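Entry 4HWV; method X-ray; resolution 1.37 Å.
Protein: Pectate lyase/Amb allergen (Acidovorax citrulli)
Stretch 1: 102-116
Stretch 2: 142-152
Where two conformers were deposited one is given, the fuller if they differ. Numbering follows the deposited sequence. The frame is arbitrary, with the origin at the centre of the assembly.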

# COMPACT_ATOMS: atom_id res chain seq x y z
N ARG A 102 9.28 -19.97 0.29
CA ARG A 102 10.18 -20.40 -0.78
C ARG A 102 11.64 -20.15 -0.39
O ARG A 102 12.51 -21.00 -0.61
CB ARG A 102 9.84 -19.63 -2.08
CG ARG A 102 8.61 -20.15 -2.86
CD ARG A 102 9.08 -20.89 -4.12
NE ARG A 102 9.71 -22.14 -3.69
CZ ARG A 102 9.05 -23.26 -3.41
NH1 ARG A 102 7.74 -23.33 -3.56
NH2 ARG A 102 9.74 -24.30 -2.98
N TYR A 103 11.92 -18.97 0.16
CA TYR A 103 13.29 -18.67 0.55
C TYR A 103 13.80 -19.63 1.62
O TYR A 103 14.96 -20.04 1.59
CB TYR A 103 13.43 -17.22 1.02
CG TYR A 103 13.49 -16.21 -0.10
CD1 TYR A 103 14.54 -16.25 -1.01
CD2 TYR A 103 12.55 -15.20 -0.22
CE1 TYR A 103 14.62 -15.34 -2.04
CE2 TYR A 103 12.64 -14.27 -1.25
CZ TYR A 103 13.68 -14.34 -2.14
OH TYR A 103 13.79 -13.42 -3.15
N VAL A 104 12.93 -19.99 2.57
CA VAL A 104 13.31 -20.96 3.59
C VAL A 104 13.54 -22.35 2.97
O VAL A 104 14.57 -22.99 3.22
CB VAL A 104 12.26 -21.02 4.72
CG1 VAL A 104 12.53 -22.21 5.65
CG2 VAL A 104 12.26 -19.68 5.47
N ALA A 105 12.60 -22.79 2.14
CA ALA A 105 12.66 -24.13 1.54
C ALA A 105 13.81 -24.29 0.56
O ALA A 105 14.33 -25.39 0.41
CB ALA A 105 11.33 -24.46 0.84
N GLY A 106 14.22 -23.20 -0.09
CA GLY A 106 15.19 -23.28 -1.18
C GLY A 106 16.58 -22.82 -0.76
O GLY A 106 17.46 -22.63 -1.61
N SER A 107 16.79 -22.68 0.54
CA SER A 107 18.07 -22.26 1.10
C SER A 107 18.45 -23.20 2.23
O SER A 107 17.71 -24.14 2.58
CB SER A 107 18.00 -20.83 1.64
OG SER A 107 17.29 -20.82 2.88
N CYS A 108 19.61 -22.94 2.82
CA CYS A 108 20.11 -23.77 3.91
C CYS A 108 19.27 -23.66 5.19
O CYS A 108 19.45 -24.44 6.11
CB CYS A 108 21.61 -23.55 4.17
SG CYS A 108 22.27 -21.85 4.21
N ALA A 109 18.34 -22.71 5.24
CA ALA A 109 17.36 -22.67 6.34
C ALA A 109 16.67 -24.02 6.48
O ALA A 109 16.43 -24.50 7.58
CB ALA A 109 16.32 -21.58 6.11
N SER A 110 16.37 -24.65 5.35
CA SER A 110 15.80 -25.99 5.34
C SER A 110 16.83 -27.11 5.15
O SER A 110 16.81 -28.10 5.87
CB SER A 110 14.71 -26.09 4.27
OG SER A 110 15.24 -25.75 3.00
N SER A 111 17.72 -26.95 4.17
CA SER A 111 18.65 -28.04 3.83
C SER A 111 19.70 -28.32 4.91
O SER A 111 20.18 -29.44 5.03
CB SER A 111 19.32 -27.80 2.48
OG SER A 111 20.22 -26.71 2.56
N VAL A 112 20.04 -27.31 5.69
CA VAL A 112 20.98 -27.50 6.78
C VAL A 112 20.25 -27.47 8.13
O VAL A 112 20.42 -28.37 8.95
CB VAL A 112 22.09 -26.43 6.77
CG1 VAL A 112 22.95 -26.53 8.03
CG2 VAL A 112 22.94 -26.57 5.53
N HIS A 113 19.40 -26.47 8.34
CA HIS A 113 18.82 -26.25 9.66
C HIS A 113 17.45 -26.88 9.88
O HIS A 113 16.93 -26.86 10.98
CB HIS A 113 18.80 -24.76 9.97
CG HIS A 113 20.16 -24.15 9.93
ND1 HIS A 113 21.12 -24.42 10.89
CD2 HIS A 113 20.75 -23.33 9.02
CE1 HIS A 113 22.23 -23.78 10.58
NE2 HIS A 113 22.03 -23.12 9.45
N GLY A 114 16.89 -27.49 8.84
CA GLY A 114 15.72 -28.33 8.98
C GLY A 114 14.39 -27.62 9.14
O GLY A 114 13.40 -28.25 9.49
N TYR A 115 14.34 -26.31 8.91
CA TYR A 115 13.07 -25.59 9.02
C TYR A 115 12.10 -25.95 7.90
O TYR A 115 12.44 -25.84 6.73
CB TYR A 115 13.29 -24.07 9.10
CG TYR A 115 13.75 -23.71 10.49
CD1 TYR A 115 12.83 -23.62 11.53
CD2 TYR A 115 15.11 -23.50 10.78
CE1 TYR A 115 13.23 -23.33 12.81
CE2 TYR A 115 15.52 -23.23 12.07
CZ TYR A 115 14.57 -23.14 13.08
OH TYR A 115 14.99 -22.87 14.35
N ALA A 116 10.89 -26.37 8.29
CA ALA A 116 9.89 -26.84 7.34
C ALA A 116 8.96 -25.72 6.89
O ALA A 116 8.18 -25.91 5.96
CB ALA A 116 9.08 -27.97 7.94
N GLY A 142 23.44 -18.72 16.70
CA GLY A 142 22.78 -20.00 16.88
C GLY A 142 21.83 -20.33 15.74
O GLY A 142 21.69 -19.58 14.76
N LYS A 143 21.13 -21.44 15.91
CA LYS A 143 20.39 -22.07 14.84
C LYS A 143 19.32 -21.18 14.18
O LYS A 143 19.32 -21.07 12.96
CB LYS A 143 19.81 -23.41 15.32
CG LYS A 143 18.82 -24.05 14.36
CD LYS A 143 18.40 -25.41 14.88
CE LYS A 143 17.30 -25.99 14.04
NZ LYS A 143 16.95 -27.35 14.55
N PRO A 144 18.40 -20.55 14.94
CA PRO A 144 17.39 -19.76 14.20
C PRO A 144 18.02 -18.58 13.46
O PRO A 144 17.56 -18.25 12.37
CB PRO A 144 16.42 -19.30 15.31
CG PRO A 144 16.65 -20.25 16.45
CD PRO A 144 18.11 -20.63 16.38
N GLU A 145 19.04 -17.95 14.03
CA GLU A 145 19.71 -16.86 13.33
C GLU A 145 20.46 -17.35 12.09
O GLU A 145 20.41 -16.71 11.04
CB GLU A 145 20.63 -16.09 14.29
CG GLU A 145 21.60 -15.13 13.58
CD GLU A 145 20.91 -13.97 12.84
OE1 GLU A 145 19.68 -13.75 12.97
OE2 GLU A 145 21.65 -13.26 12.12
N ASP A 146 21.15 -18.48 12.20
CA ASP A 146 21.84 -19.03 11.03
C ASP A 146 20.84 -19.41 9.94
O ASP A 146 21.11 -19.26 8.74
CB ASP A 146 22.71 -20.22 11.45
CG ASP A 146 23.90 -19.80 12.30
OD1 ASP A 146 24.36 -18.65 12.15
OD2 ASP A 146 24.37 -20.62 13.10
N ALA A 147 19.67 -19.92 10.35
CA ALA A 147 18.65 -20.25 9.38
C ALA A 147 18.08 -18.99 8.71
O ALA A 147 17.93 -18.94 7.48
CB ALA A 147 17.55 -21.09 10.00
N ARG A 148 17.79 -17.96 9.51
CA ARG A 148 17.38 -16.68 8.95
C ARG A 148 18.42 -16.18 7.96
O ARG A 148 18.08 -15.75 6.86
CB ARG A 148 17.16 -15.63 10.04
CG ARG A 148 16.65 -14.31 9.47
CD ARG A 148 16.98 -13.12 10.39
NE ARG A 148 18.42 -12.94 10.51
CZ ARG A 148 19.19 -12.40 9.57
NH1 ARG A 148 18.65 -11.89 8.46
NH2 ARG A 148 20.49 -12.35 9.75
N ALA A 149 19.69 -16.22 8.36
CA ALA A 149 20.75 -15.71 7.50
C ALA A 149 20.81 -16.46 6.17
O ALA A 149 21.07 -15.86 5.13
CB ALA A 149 22.11 -15.75 8.22
N CYS A 150 20.56 -17.77 6.19
CA CYS A 150 20.49 -18.57 4.96
C CYS A 150 19.41 -18.05 4.03
O CYS A 150 19.63 -17.90 2.83
CB CYS A 150 20.15 -20.03 5.27
SG CYS A 150 21.50 -21.03 5.91
N ALA A 151 18.22 -17.82 4.58
CA ALA A 151 17.10 -17.37 3.76
C ALA A 151 17.36 -15.96 3.24
O ALA A 151 17.09 -15.67 2.08
CB ALA A 151 15.80 -17.46 4.55
N ALA A 152 17.89 -15.10 4.10
CA ALA A 152 18.17 -13.71 3.73
C ALA A 152 19.23 -13.64 2.65
O ALA A 152 19.19 -12.76 1.80
CB ALA A 152 18.61 -12.91 4.96
O HOH W 1 15.00 -27.88 12.64

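A disulfide, close packing of alanines and two aromatic rings hold two short helical segments and the loop after them against one helix, with a single water-mediated link and no direct hydrogen bond between the stretches. Together the two sides bury 566 Å².

The covalent tie joins Cys-108 SG to Cys-150 SG at 2.0 Å, with chi3 of -101°. Cys-150 points its CA-CB bond toward the partner with chi1 in m, while Cys-108 starts sideways and uses p.

Beside the disulfide the backbones come very close. The CA atoms of Ala-109 and Ala-147 are 4.1 Å apart, and Ala-109 CB lies 3.4 Å from Ala-147 O. Methyl side chains suit such a narrow gap. Ala-151 continues the apolar surface, with Ala-151 CB 4.3 Å from both Tyr-103 CB and Val-104 CG2.

Ser-107 works mainly within its own stretch. Ser-107 OG donates to Tyr-103 O (2.8 Å) and accepts from Ala-109 N (3.2 Å), capping the short helix 108-111. This satisfies a hydroxyl that is buried against the partner, where Ser-107 OG lies 3.6 Å from Ala-151 CA.

Two rings cover the other part of the contact. His-113 lays one face over Lys-143 O and Ala-147 N, and its edge meets Cys-150 SG, which lies 4.9 Å from the centroid of the His-113 ring. Tyr-115 CD2 packs against Ala-147 CB at 3.5 Å, and Tyr-115 OH reaches Pro-144 CG at 3.7 Å. That hydroxyl is hydrogen-bonded elsewhere in the structure.

Lys-143 is fully extended, all four chi angles in t. Lys-143 CE sits 3.8 Å from Tyr-115 CE2, so the aliphatic chain packs while the ammonium remains available to water. Water 1 accepts from Lys-143 NZ (2.8 Å) and donates to His-113 O (2.7 Å), bridging the stretches.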